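Local coordinates for putative Oleoyl-[acyl-carrier protein] thioesterase (Lactobacillus plantarum, PDB 2OWN), which probably hydrolyses the thioester of long-chain acyl-acyl carrier proteins, such as oleoyl-ACP, to release the free fatty acid, at residues Thr161-His167 against Thr218-Asn224; Arg151-Phe155 against Cys248-Ile252; Thr4-Ser10 against Tyr138-Val143. The contacts are given in a common frame with arbitrary orientation. Numbering follows the deposited sequence.

Contact 1: residues Thr161-His167 against Thr218-Asn224; sequences TITKPYH and TVTAHAN. With SO4 (sulfate ion), chain C.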
ATOM      1  N   THR B 161       9.943 -25.282  -9.790  1.00 36.27           N
ATOM      2  CA  THR B 161      10.031 -24.027  -9.001  1.00 35.68           C
ATOM      3  C   THR B 161       9.516 -22.836  -9.814  1.00 35.84           C
ATOM      4  O   THR B 161       9.908 -22.683 -10.971  1.00 35.46           O
ATOM      5  CB  THR B 161      11.485 -23.712  -8.524  1.00 35.02           C
ATOM      6  OG1 THR B 161      11.937 -24.743  -7.637  1.00 33.81           O
ATOM      7  CG2 THR B 161      11.579 -22.345  -7.804  1.00 33.74           C
ATOM      8  N   ILE B 162       8.643 -22.030  -9.198  1.00 35.91           N
ATOM      9  CA  ILE B 162       8.071 -20.826  -9.810  1.00 37.05           C
ATOM     10  C   ILE B 162       9.065 -19.727  -9.472  1.00 37.48           C
ATOM     11  O   ILE B 162       9.334 -19.518  -8.287  1.00 35.30           O
ATOM     12  CB  ILE B 162       6.664 -20.459  -9.249  1.00 37.45           C
ATOM     13  CG1 ILE B 162       5.681 -21.633  -9.391  1.00 38.84           C
ATOM     14  CG2 ILE B 162       6.110 -19.211  -9.953  1.00 38.97           C
ATOM     15  CD1 ILE B 162       4.298 -21.377  -8.766  1.00 36.50           C
ATOM     16  N   THR B 163       9.616 -19.060 -10.493  1.00 38.13           N
ATOM     17  CA  THR B 163      10.582 -17.955 -10.326  1.00 39.27           C
ATOM     18  C   THR B 163      10.086 -16.692 -11.047  1.00 40.22           C
ATOM     19  O   THR B 163       9.659 -16.786 -12.199  1.00 40.68           O
ATOM     20  CB  THR B 163      11.998 -18.348 -10.808  1.00 38.69           C
ATOM     21  OG1 THR B 163      12.458 -19.468 -10.051  1.00 39.93           O
ATOM     22  CG2 THR B 163      13.005 -17.206 -10.623  1.00 37.52           C
ATOM     23  N   LYS B 164      10.097 -15.549 -10.341  1.00 40.49           N
ATOM     24  CA  LYS B 164       9.723 -14.222 -10.883  1.00 40.97           C
ATOM     25  C   LYS B 164      10.708 -13.138 -10.406  1.00 40.16           C
ATOM     26  O   LYS B 164      11.058 -13.146  -9.210  1.00 39.83           O
ATOM     27  CB  LYS B 164       8.314 -13.768 -10.477  1.00 40.94           C
ATOM     28  CG  LYS B 164       7.153 -14.576 -11.034  1.00 43.86           C
ATOM     29  CD  LYS B 164       5.859 -13.847 -10.712  1.00 43.30           C
ATOM     30  CE  LYS B 164       4.614 -14.576 -11.127  1.00 47.01           C
ATOM     31  NZ  LYS B 164       3.453 -13.718 -10.762  1.00 44.51           N
ATOM     32  N   PRO B 165      11.175 -12.241 -11.323  1.00 39.57           N
ATOM     33  CA  PRO B 165      12.035 -11.142 -10.891  1.00 38.77           C
ATOM     34  C   PRO B 165      11.167  -9.949 -10.436  1.00 37.96           C
ATOM     35  O   PRO B 165      10.042  -9.767 -10.933  1.00 39.12           O
ATOM     36  CB  PRO B 165      12.816 -10.796 -12.160  1.00 39.51           C
ATOM     37  CG  PRO B 165      11.870 -11.069 -13.256  1.00 39.52           C
ATOM     38  CD  PRO B 165      10.986 -12.196 -12.793  1.00 39.10           C
ATOM     39  N   TYR B 166      11.670  -9.199  -9.460  1.00 35.71           N
ATOM     40  CA  TYR B 166      11.028  -7.970  -8.944  1.00 35.27           C
ATOM     41  C   TYR B 166      12.112  -6.913  -8.761  1.00 34.72           C
ATOM     42  O   TYR B 166      13.220  -7.240  -8.321  1.00 35.14           O
ATOM     43  CB  TYR B 166      10.306  -8.190  -7.621  1.00 34.76           C
ATOM     44  CG  TYR B 166       9.166  -9.160  -7.693  1.00 36.02           C
ATOM     45  CD1 TYR B 166       7.864  -8.718  -8.011  1.00 35.36           C
ATOM     46  CD2 TYR B 166       9.362 -10.537  -7.450  1.00 33.13           C
ATOM     47  CE1 TYR B 166       6.767  -9.627  -8.084  1.00 34.65           C
ATOM     48  CE2 TYR B 166       8.267 -11.459  -7.515  1.00 31.71           C
ATOM     49  CZ  TYR B 166       6.991 -10.995  -7.836  1.00 34.21           C
ATOM     50  OH  TYR B 166       5.957 -11.877  -7.900  1.00 35.30           O
ATOM     51  N   HIS B 167      11.783  -5.671  -9.109  1.00 35.27           N
ATOM     52  CA  HIS B 167      12.678  -4.518  -8.974  1.00 36.18           C
ATOM     53  C   HIS B 167      12.214  -3.749  -7.741  1.00 34.63           C
ATOM     54  O   HIS B 167      10.999  -3.593  -7.528  1.00 34.99           O
ATOM     55  CB  HIS B 167      12.636  -3.655 -10.225  1.00 37.59           C
ATOM     56  CG  HIS B 167      13.102  -4.372 -11.453  1.00 42.77           C
ATOM     57  ND1 HIS B 167      12.270  -5.175 -12.204  1.00 46.46           N
ATOM     58  CD2 HIS B 167      14.313  -4.416 -12.054  1.00 47.27           C
ATOM     59  CE1 HIS B 167      12.952  -5.682 -13.217  1.00 50.68           C
ATOM     60  NE2 HIS B 167      14.194  -5.236 -13.149  1.00 48.65           N
ATOM     61  N   THR B 218      17.605  -5.725  -8.211  1.00 43.01           N
ATOM     62  CA  THR B 218      16.585  -6.588  -8.798  1.00 42.68           C
ATOM     63  C   THR B 218      16.639  -7.864  -7.955  1.00 41.47           C
ATOM     64  O   THR B 218      17.692  -8.521  -7.907  1.00 40.87           O
ATOM     65  CB  THR B 218      16.865  -6.924 -10.278  1.00 43.08           C
ATOM     66  OG1 THR B 218      17.016  -5.713 -11.029  1.00 43.52           O
ATOM     67  CG2 THR B 218      15.718  -7.763 -10.873  1.00 43.89           C
ATOM     68  N   VAL B 219      15.537  -8.158  -7.252  1.00 40.88           N
ATOM     69  CA  VAL B 219      15.408  -9.370  -6.425  1.00 40.20           C
ATOM     70  C   VAL B 219      14.793 -10.491  -7.294  1.00 38.18           C
ATOM     71  O   VAL B 219      14.025 -10.206  -8.225  1.00 38.10           O
ATOM     72  CB  VAL B 219      14.586  -9.159  -5.101  1.00 40.55           C
ATOM     73  CG1 VAL B 219      15.118  -7.956  -4.336  1.00 43.11           C
ATOM     74  CG2 VAL B 219      13.115  -8.976  -5.341  1.00 41.68           C
ATOM     75  N   THR B 220      15.161 -11.737  -6.990  1.00 35.84           N
ATOM     76  CA  THR B 220      14.666 -12.942  -7.664  1.00 34.27           C
ATOM     77  C   THR B 220      13.877 -13.703  -6.594  1.00 33.11           C
ATOM     78  O   THR B 220      14.461 -14.117  -5.587  1.00 32.35           O
ATOM     79  CB  THR B 220      15.820 -13.788  -8.232  1.00 34.49           C
ATOM     80  OG1 THR B 220      16.627 -12.974  -9.090  1.00 34.00           O
ATOM     81  CG2 THR B 220      15.290 -14.981  -9.027  1.00 33.68           C
ATOM     82  N   ALA B 221      12.559 -13.832  -6.807  1.00 31.45           N
ATOM     83  CA  ALA B 221      11.635 -14.507  -5.889  1.00 32.37           C
ATOM     84  C   ALA B 221      11.369 -15.903  -6.410  1.00 32.68           C
ATOM     85  O   ALA B 221      11.022 -16.048  -7.582  1.00 34.21           O
ATOM     86  CB  ALA B 221      10.325 -13.742  -5.769  1.00 29.70           C
ATOM     87  N   HIS B 222      11.535 -16.909  -5.549  1.00 32.13           N
ATOM     88  CA  HIS B 222      11.309 -18.320  -5.886  1.00 32.12           C
ATOM     89  C   HIS B 222      10.202 -18.887  -4.999  1.00 31.44           C
ATOM     90  O   HIS B 222      10.040 -18.424  -3.873  1.00 30.28           O
ATOM     91  CB  HIS B 222      12.573 -19.149  -5.709  1.00 32.55           C
ATOM     92  CG  HIS B 222      13.755 -18.647  -6.470  1.00 33.81           C
ATOM     93  ND1 HIS B 222      13.950 -18.927  -7.804  1.00 34.11           N
ATOM     94  CD2 HIS B 222      14.827 -17.922  -6.075  1.00 34.78           C
ATOM     95  CE1 HIS B 222      15.078 -18.371  -8.206  1.00 36.34           C
ATOM     96  NE2 HIS B 222      15.631 -17.760  -7.174  1.00 33.42           N
ATOM     97  N   ALA B 223       9.445 -19.864  -5.515  1.00 31.07           N
ATOM     98  CA  ALA B 223       8.357 -20.536  -4.770  1.00 30.49           C
ATOM     99  C   ALA B 223       8.095 -21.979  -5.235  1.00 31.85           C
ATOM    100  O   ALA B 223       8.109 -22.247  -6.445  1.00 31.18           O
ATOM    101  CB  ALA B 223       7.056 -19.726  -4.820  1.00 29.71           C
ATOM    102  N   ASN B 224       7.918 -22.880  -4.259  1.00 32.50           N
ATOM    103  CA  ASN B 224       7.583 -24.297  -4.445  1.00 32.43           C
ATOM    104  C   ASN B 224       6.267 -24.550  -3.744  1.00 32.50           C
ATOM    105  O   ASN B 224       6.171 -24.253  -2.554  1.00 32.85           O
ATOM    106  CB  ASN B 224       8.635 -25.236  -3.817  1.00 33.02           C
ATOM    107  CG  ASN B 224       9.959 -25.245  -4.558  1.00 31.10           C
ATOM    108  OD1 ASN B 224       9.998 -25.192  -5.781  1.00 34.73           O
ATOM    109  ND2 ASN B 224      11.052 -25.392  -3.815  1.00 32.27           N
TER
HETATM  110  S   SO4 C 262       8.385  -5.554 -11.398  1.00 52.00           S
HETATM  111  O1  SO4 C 262       9.107  -5.313 -10.167  1.00 45.30           O
HETATM  112  O2  SO4 C 262       7.991  -6.957 -11.482  1.00 57.74           O
HETATM  113  O3  SO4 C 262       7.187  -4.768 -11.476  1.00 45.91           O
HETATM  114  O4  SO4 C 262       9.252  -5.211 -12.525  1.00 59.05           O
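Strand 162-167 runs antiparallel to strand 218-224, their axes 4.6 Å apart at closest and their directions 152° apart. Three hydrogen-bonded pairs, Ile162 with Ala223, Lys164 with Ala221 and Tyr166 with Val219, each make both backbone bonds; the shortest joins Val219 N to Tyr166 O (2.7 Å), the longest Lys164 N to Ala221 O (3.0 Å). CA-H...O contacts fill the intervals, as from His222 CA to Ile162 O (3.3 Å).

Apolar packing gathers on the face of Tyr166, Val219 and Ala221. Tyr166 CB lies 3.7 Å from Val219 CG2, and its ring edge meets Ala221 CB (CE2 to CB 3.5 Å). Helix 184-191 closes over this side: Trp187 stacks on the Tyr166 ring, while Asp190 bonds Tyr166 OH and, through its carbonyl, Lys164 NZ.

The other face, with Thr163, Pro165, His167, Thr218, Thr220 and His222, is more polar. Thr163 OG1 hydrogen-bonds His222 ND1 (2.8 Å), and His222 NE2 goes on to Glu241. Thr218 CG2 makes a CH-pi contact with the face of His167.

A sulfate, probably from the crystallisation liquor, takes bonds from His167 N to O1 (2.9 Å) and His167 ND1 to O4 (3.0 Å), and from His167 N of the second subunit.

The apolar face seats the strand against the helix of the C-terminal hotdog domain, while the backbone amide of His167 contributes to an anion site shared between the subunits.

Contact 2: residues Arg151-Phe155 against Cys248-Ile252; sequences RPISF and CEVTI. With SO4 (sulfate ion), chain O.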
ATOM      1  N   ARG B 151      11.134 -22.609  12.362  1.00 32.31           N
ATOM      2  CA  ARG B 151      11.977 -22.307  11.204  1.00 33.53           C
ATOM      3  C   ARG B 151      11.268 -22.552   9.873  1.00 33.98           C
ATOM      4  O   ARG B 151      10.461 -23.497   9.784  1.00 33.28           O
ATOM      5  CB  ARG B 151      13.276 -23.148  11.162  1.00 34.18           C
ATOM      6  CG  ARG B 151      14.385 -22.735  12.094  1.00 34.74           C
ATOM      7  CD  ARG B 151      15.563 -23.682  11.908  1.00 36.60           C
ATOM      8  NE  ARG B 151      16.791 -23.261  12.592  1.00 39.39           N
ATOM      9  CZ  ARG B 151      17.935 -23.967  12.635  1.00 41.84           C
ATOM     10  NH1 ARG B 151      18.071 -25.170  12.040  1.00 43.96           N
ATOM     11  NH2 ARG B 151      18.982 -23.454  13.290  1.00 45.63           N
ATOM     12  N   PRO B 152      11.555 -21.704   8.840  1.00 34.50           N
ATOM     13  CA  PRO B 152      11.024 -22.021   7.513  1.00 35.07           C
ATOM     14  C   PRO B 152      11.793 -23.232   6.926  1.00 35.42           C
ATOM     15  O   PRO B 152      12.886 -23.594   7.415  1.00 34.02           O
ATOM     16  CB  PRO B 152      11.304 -20.751   6.683  1.00 35.30           C
ATOM     17  CG  PRO B 152      11.743 -19.728   7.621  1.00 36.17           C
ATOM     18  CD  PRO B 152      12.293 -20.422   8.813  1.00 33.87           C
ATOM     19  N   ILE B 153      11.209 -23.842   5.894  1.00 35.98           N
ATOM     20  CA  ILE B 153      11.815 -24.969   5.170  1.00 36.67           C
ATOM     21  C   ILE B 153      13.053 -24.415   4.453  1.00 37.45           C
ATOM     22  O   ILE B 153      13.027 -23.274   3.955  1.00 36.80           O
ATOM     23  CB  ILE B 153      10.835 -25.619   4.135  1.00 36.66           C
ATOM     24  CG1 ILE B 153       9.627 -26.254   4.841  1.00 36.96           C
ATOM     25  CG2 ILE B 153      11.538 -26.689   3.272  1.00 37.97           C
ATOM     26  CD1 ILE B 153       8.566 -26.810   3.885  1.00 35.91           C
ATOM     27  N   SER B 154      14.143 -25.191   4.464  1.00 38.86           N
ATOM     28  CA  SER B 154      15.390 -24.797   3.792  1.00 40.09           C
ATOM     29  C   SER B 154      15.045 -24.912   2.301  1.00 38.92           C
ATOM     30  O   SER B 154      14.751 -26.016   1.823  1.00 39.16           O
ATOM     31  CB  SER B 154      16.576 -25.677   4.187  1.00 40.82           C
ATOM     32  OG  SER B 154      17.772 -25.164   3.632  1.00 47.15           O
ATOM     33  N   PHE B 155      14.986 -23.761   1.616  1.00 37.33           N
ATOM     34  CA  PHE B 155      14.607 -23.713   0.198  1.00 36.53           C
ATOM     35  C   PHE B 155      15.570 -24.504  -0.718  1.00 37.34           C
ATOM     36  O   PHE B 155      16.787 -24.295  -0.662  1.00 37.62           O
ATOM     37  CB  PHE B 155      14.462 -22.267  -0.328  1.00 35.55           C
ATOM     38  CG  PHE B 155      13.872 -22.200  -1.710  1.00 33.03           C
ATOM     39  CD1 PHE B 155      12.476 -22.210  -1.877  1.00 32.50           C
ATOM     40  CD2 PHE B 155      14.700 -22.175  -2.854  1.00 34.23           C
ATOM     41  CE1 PHE B 155      11.901 -22.181  -3.167  1.00 32.76           C
ATOM     42  CE2 PHE B 155      14.137 -22.154  -4.153  1.00 34.31           C
ATOM     43  CZ  PHE B 155      12.733 -22.166  -4.299  1.00 34.49           C
ATOM     44  N   CYS B 248      15.719 -13.251   2.025  1.00 35.68           N
ATOM     45  CA  CYS B 248      14.587 -13.689   2.844  1.00 35.08           C
ATOM     46  C   CYS B 248      14.128 -15.120   2.513  1.00 34.96           C
ATOM     47  O   CYS B 248      14.017 -15.446   1.326  1.00 34.12           O
ATOM     48  CB  CYS B 248      13.439 -12.698   2.630  1.00 35.74           C
ATOM     49  SG  CYS B 248      11.929 -12.957   3.536  1.00 37.97           S
ATOM     50  N   GLU B 249      13.941 -15.961   3.541  1.00 34.43           N
ATOM     51  CA  GLU B 249      13.423 -17.357   3.417  1.00 35.36           C
ATOM     52  C   GLU B 249      12.096 -17.407   4.162  1.00 33.23           C
ATOM     53  O   GLU B 249      12.032 -16.985   5.329  1.00 32.82           O
ATOM     54  CB  GLU B 249      14.390 -18.432   3.923  1.00 35.94           C
ATOM     55  CG  GLU B 249      15.472 -18.814   2.922  1.00 40.82           C
ATOM     56  CD  GLU B 249      16.298 -20.005   3.379  1.00 39.43           C
ATOM     57  OE1 GLU B 249      16.860 -19.944   4.495  1.00 50.89           O
ATOM     58  OE2 GLU B 249      16.430 -20.978   2.596  1.00 43.76           O
ATOM     59  N   VAL B 250      11.045 -17.898   3.482  1.00 32.45           N
ATOM     60  CA  VAL B 250       9.678 -17.964   4.022  1.00 32.37           C
ATOM     61  C   VAL B 250       8.934 -19.271   3.708  1.00 33.01           C
ATOM     62  O   VAL B 250       9.057 -19.811   2.599  1.00 31.76           O
ATOM     63  CB  VAL B 250       8.833 -16.731   3.513  1.00 33.09           C
ATOM     64  CG1 VAL B 250       7.322 -16.799   3.898  1.00 32.12           C
ATOM     65  CG2 VAL B 250       9.441 -15.411   3.989  1.00 30.04           C
ATOM     66  N   THR B 251       8.200 -19.772   4.707  1.00 31.74           N
ATOM     67  CA  THR B 251       7.344 -20.957   4.572  1.00 31.67           C
ATOM     68  C   THR B 251       5.936 -20.526   5.011  1.00 30.88           C
ATOM     69  O   THR B 251       5.782 -19.977   6.101  1.00 30.95           O
ATOM     70  CB  THR B 251       7.875 -22.167   5.323  1.00 32.09           C
ATOM     71  OG1 THR B 251       9.123 -22.549   4.732  1.00 32.62           O
ATOM     72  CG2 THR B 251       6.900 -23.341   5.203  1.00 30.91           C
ATOM     73  N   ILE B 252       4.941 -20.768   4.150  1.00 30.08           N
ATOM     74  CA  ILE B 252       3.540 -20.412   4.409  1.00 31.14           C
ATOM     75  C   ILE B 252       2.673 -21.671   4.376  1.00 31.53           C
ATOM     76  O   ILE B 252       2.816 -22.487   3.459  1.00 30.92           O
ATOM     77  CB  ILE B 252       2.985 -19.373   3.388  1.00 31.75           C
ATOM     78  CG1 ILE B 252       3.858 -18.112   3.330  1.00 32.63           C
ATOM     79  CG2 ILE B 252       1.525 -18.977   3.724  1.00 31.84           C
ATOM     80  CD1 ILE B 252       3.414 -17.099   2.278  1.00 29.63           C
TER
HETATM   81  S   SO4 O 262      17.326 -19.688  14.607  1.00 72.84           S
HETATM   82  O1  SO4 O 262      16.167 -20.543  14.426  1.00 70.34           O
HETATM   83  O2  SO4 O 262      17.624 -19.027  13.339  1.00 73.56           O
HETATM   84  O3  SO4 O 262      17.022 -18.698  15.635  1.00 72.62           O
HETATM   85  O4  SO4 O 262      18.475 -20.473  15.044  1.00 71.46           O
HETATM   86  O   HOH W   1      10.959 -21.998   2.791  1.00 30.84           O
HETATM   87  O   HOH W   2      18.257 -22.506   5.305  1.00 58.62           O
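Pro152 lays its ring across the backbone of strand 248-252, with CG 3.6 Å from Glu249 O and CB 4.1 Å from Val250 C, so that the segment 151-155 passes over the strand obliquely, the two directions 114° apart. Thr251 OG1 accepts from Ile153 N at 2.7 Å, and Glu249 OE2 accepts from Phe155 N at a longer 3.3 Å; alternate residues of one strand thereby fix alternate amides of an irregular segment. A water extends the first link, donating to Ile153 O and Val250 O and bonding to Thr251 OG1, while a second water joins Ser154 OG to Glu249 OE1. Beyond the bonded core, the Phe155 ring extends over Ser237 and Leu239 of the neighbouring strand 233-241. Arg151 reaches outward to a sulfate through two weak bonds, NE to O1 (3.3 Å) and NH2 to O4 (3.5 Å).

Cys248 and Val250 turn the other way, toward Tyr184 and Leu188 of helix 184-191. A strongly curved antiparallel sheet wrapped round a helix is the hallmark of the hotdog fold; here the loop from strand 141-142 of the first hotdog unit to strand 162-167 of the second crosses the side of the sheet facing away from that helix.

Contact 3: residues Thr4-Ser10 against Tyr138-Val143; sequences TLGANAS and YQSEVV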
ATOM      1  N   THR B   4       4.992 -17.817  32.393  1.00 48.36           N
ATOM      2  CA  THR B   4       4.801 -17.275  31.015  1.00 48.37           C
ATOM      3  C   THR B   4       5.882 -16.219  30.692  1.00 47.19           C
ATOM      4  O   THR B   4       6.188 -15.364  31.529  1.00 47.04           O
ATOM      5  CB  THR B   4       3.350 -16.720  30.818  1.00 48.80           C
ATOM      6  OG1 THR B   4       3.194 -16.164  29.500  1.00 50.78           O
ATOM      7  CG2 THR B   4       3.015 -15.668  31.858  1.00 49.08           C
ATOM      8  N   LEU B   5       6.426 -16.285  29.468  1.00 46.48           N
ATOM      9  CA  LEU B   5       7.492 -15.379  28.991  1.00 45.05           C
ATOM     10  C   LEU B   5       6.944 -13.966  28.712  1.00 43.06           C
ATOM     11  O   LEU B   5       6.210 -13.765  27.738  1.00 43.51           O
ATOM     12  CB  LEU B   5       8.178 -15.962  27.736  1.00 45.03           C
ATOM     13  CG  LEU B   5       9.407 -15.287  27.118  1.00 45.78           C
ATOM     14  CD1 LEU B   5      10.575 -15.267  28.084  1.00 45.73           C
ATOM     15  CD2 LEU B   5       9.811 -16.007  25.841  1.00 45.46           C
ATOM     16  N   GLY B   6       7.276 -13.019  29.595  1.00 41.02           N
ATOM     17  CA  GLY B   6       6.868 -11.613  29.500  1.00 39.22           C
ATOM     18  C   GLY B   6       5.503 -11.240  30.057  1.00 38.18           C
ATOM     19  O   GLY B   6       4.851 -10.351  29.506  1.00 36.68           O
ATOM     20  N   ALA B   7       5.087 -11.899  31.149  1.00 38.43           N
ATOM     21  CA  ALA B   7       3.791 -11.632  31.841  1.00 38.65           C
ATOM     22  C   ALA B   7       3.687 -10.201  32.384  1.00 37.99           C
ATOM     23  O   ALA B   7       2.630  -9.569  32.263  1.00 37.94           O
ATOM     24  CB  ALA B   7       3.564 -12.617  32.993  1.00 38.85           C
ATOM     25  N   ASN B   8       4.791  -9.717  32.970  1.00 37.58           N
ATOM     26  CA  ASN B   8       4.894  -8.352  33.528  1.00 36.56           C
ATOM     27  C   ASN B   8       5.142  -7.231  32.488  1.00 35.85           C
ATOM     28  O   ASN B   8       5.096  -6.055  32.869  1.00 35.25           O
ATOM     29  CB  ASN B   8       5.978  -8.292  34.629  1.00 36.97           C
ATOM     30  CG  ASN B   8       5.715  -9.266  35.796  1.00 38.86           C
ATOM     31  OD1 ASN B   8       4.726 -10.008  35.817  1.00 39.48           O
ATOM     32  ND2 ASN B   8       6.623  -9.266  36.765  1.00 43.10           N
ATOM     33  N   ALA B   9       5.396  -7.578  31.210  1.00 35.00           N
ATOM     34  CA  ALA B   9       5.639  -6.582  30.138  1.00 34.42           C
ATOM     35  C   ALA B   9       4.369  -5.796  29.795  1.00 33.13           C
ATOM     36  O   ALA B   9       3.272  -6.371  29.796  1.00 33.35           O
ATOM     37  CB  ALA B   9       6.228  -7.232  28.886  1.00 33.25           C
ATOM     38  N   SER B  10       4.540  -4.493  29.518  1.00 31.48           N
ATOM     39  CA  SER B  10       3.431  -3.569  29.205  1.00 31.37           C
ATOM     40  C   SER B  10       2.725  -3.928  27.897  1.00 30.97           C
ATOM     41  O   SER B  10       3.396  -4.268  26.926  1.00 29.02           O
ATOM     42  CB  SER B  10       3.922  -2.118  29.109  1.00 30.91           C
ATOM     43  OG  SER B  10       4.560  -1.701  30.305  1.00 31.87           O
ATOM     44  N   TYR B 138       9.629  -0.539  27.920  1.00 32.17           N
ATOM     45  CA  TYR B 138       8.651  -1.588  27.549  1.00 31.79           C
ATOM     46  C   TYR B 138       8.354  -2.561  28.724  1.00 30.96           C
ATOM     47  O   TYR B 138       7.381  -3.319  28.637  1.00 28.84           O
ATOM     48  CB  TYR B 138       9.117  -2.438  26.348  1.00 31.17           C
ATOM     49  CG  TYR B 138       9.534  -1.667  25.113  1.00 29.21           C
ATOM     50  CD1 TYR B 138       8.639  -0.781  24.466  1.00 29.12           C
ATOM     51  CD2 TYR B 138      10.813  -1.867  24.536  1.00 27.08           C
ATOM     52  CE1 TYR B 138       9.040  -0.052  23.287  1.00 29.88           C
ATOM     53  CE2 TYR B 138      11.218  -1.169  23.363  1.00 30.11           C
ATOM     54  CZ  TYR B 138      10.327  -0.272  22.741  1.00 30.11           C
ATOM     55  OH  TYR B 138      10.742   0.390  21.616  1.00 30.39           O
ATOM     56  N   GLN B 139       9.200  -2.557  29.774  1.00 31.74           N
ATOM     57  CA  GLN B 139       9.116  -3.420  30.971  1.00 32.20           C
ATOM     58  C   GLN B 139       9.362  -4.909  30.591  1.00 32.26           C
ATOM     59  O   GLN B 139       8.765  -5.814  31.170  1.00 32.64           O
ATOM     60  CB  GLN B 139       7.813  -3.174  31.768  1.00 31.97           C
ATOM     61  CG  GLN B 139       7.633  -1.705  32.208  1.00 33.41           C
ATOM     62  CD  GLN B 139       6.392  -1.440  33.065  1.00 32.81           C
ATOM     63  OE1 GLN B 139       5.638  -2.352  33.417  1.00 38.10           O
ATOM     64  NE2 GLN B 139       6.183  -0.172  33.402  1.00 33.89           N
ATOM     65  N   SER B 140      10.313  -5.126  29.671  1.00 33.09           N
ATOM     66  CA  SER B 140      10.672  -6.457  29.150  1.00 34.14           C
ATOM     67  C   SER B 140      11.509  -7.224  30.177  1.00 35.03           C
ATOM     68  O   SER B 140      12.404  -6.617  30.787  1.00 35.08           O
ATOM     69  CB  SER B 140      11.494  -6.327  27.857  1.00 34.14           C
ATOM     70  OG  SER B 140      10.858  -5.513  26.893  1.00 34.27           O
ATOM     71  N   GLU B 141      11.228  -8.525  30.374  1.00 35.68           N
ATOM     72  CA  GLU B 141      11.997  -9.340  31.344  1.00 37.29           C
ATOM     73  C   GLU B 141      13.341  -9.776  30.740  1.00 36.64           C
ATOM     74  O   GLU B 141      13.415 -10.068  29.539  1.00 35.02           O
ATOM     75  CB  GLU B 141      11.230 -10.557  31.896  1.00 37.78           C
ATOM     76  CG  GLU B 141      10.824 -11.682  30.926  1.00 38.89           C
ATOM     77  CD  GLU B 141      10.288 -12.944  31.639  1.00 39.20           C
ATOM     78  OE1 GLU B 141      10.056 -12.953  32.877  1.00 43.06           O
ATOM     79  OE2 GLU B 141      10.108 -13.965  30.939  1.00 48.26           O
ATOM     80  N   VAL B 142      14.374  -9.829  31.587  1.00 36.11           N
ATOM     81  CA  VAL B 142      15.733 -10.234  31.200  1.00 36.76           C
ATOM     82  C   VAL B 142      15.761 -11.764  31.288  1.00 37.61           C
ATOM     83  O   VAL B 142      15.466 -12.316  32.359  1.00 38.30           O
ATOM     84  CB  VAL B 142      16.826  -9.606  32.115  1.00 37.05           C
ATOM     85  CG1 VAL B 142      18.233 -10.016  31.664  1.00 35.54           C
ATOM     86  CG2 VAL B 142      16.702  -8.080  32.132  1.00 35.25           C
ATOM     87  N   VAL B 143      16.135 -12.425  30.184  1.00 38.05           N
ATOM     88  CA  VAL B 143      16.198 -13.904  30.075  1.00 37.93           C
ATOM     89  C   VAL B 143      17.534 -14.420  29.514  1.00 38.31           C
ATOM     90  O   VAL B 143      18.393 -13.646  29.072  1.00 38.57           O
ATOM     91  CB  VAL B 143      15.007 -14.442  29.226  1.00 38.33           C
ATOM     92  CG1 VAL B 143      13.687 -14.141  29.922  1.00 38.07           C
ATOM     93  CG2 VAL B 143      15.016 -13.871  27.807  1.00 36.10           C
TER
HETATM   94  O   HOH W   3       5.938  -3.905  26.268  1.00 48.81           O
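The N-terminal segment 4-10 opens with a type II beta turn from Thr4 to Ala7, where Gly6 takes the positive phi (85°) expected at the third position, and then comes alongside 138-143, Ala9 CA approaching Gln139 CA to 4.8 Å. Ser10 N donates to Tyr138 O (3.2 Å), a water bridges Ser10 O and Tyr138 O, and Ala9 CA makes a CA-H...O contact with Gln139 O (3.4 Å). A weak hydrogen bond joins the turn itself, from Gly6 N to Glu141 OE2 (3.3 Å). These links bind the lead-in to strand 12-17 to the short strand 141-142; both strands pair with strand 81-91, one antiparallel and the other parallel, in the N-terminal hotdog domain. Among the side chains, Leu5 CD1 packs on Val143 CG1 (3.8 Å) and lies 3.2 Å from Glu141 OE2. Ser10 OG rests against the amide of Gln139, 3.3 Å from its CD. Tyr138 heads away from the segment, its OH bonded to Ser46 and its ring in a cation-pi contact with Arg98.

In the fold
Contacts 1 and 2 are neighbours in the C-terminal domain, their centres about 14 Å apart. Phe155 joins them: its CZ lies 3.3 Å from His222 CB and 3.7 Å from Thr161 CG2. Along the chain, contact 1 is nested inside the loop closed by contact 2. Contact 3 closes earlier and belongs to the other domain, with its centre about 39 Å from that of contact 1, across the chain's centre, and about 28 Å from that of contact 2; its nearest atoms are still about 15 Å from contact 2. An unidentified ligand lies about 3 Å from the Tyr138 side chain in contact 3 and may mark a pocket, far from the sulfate that bridges the subunits at contact 1.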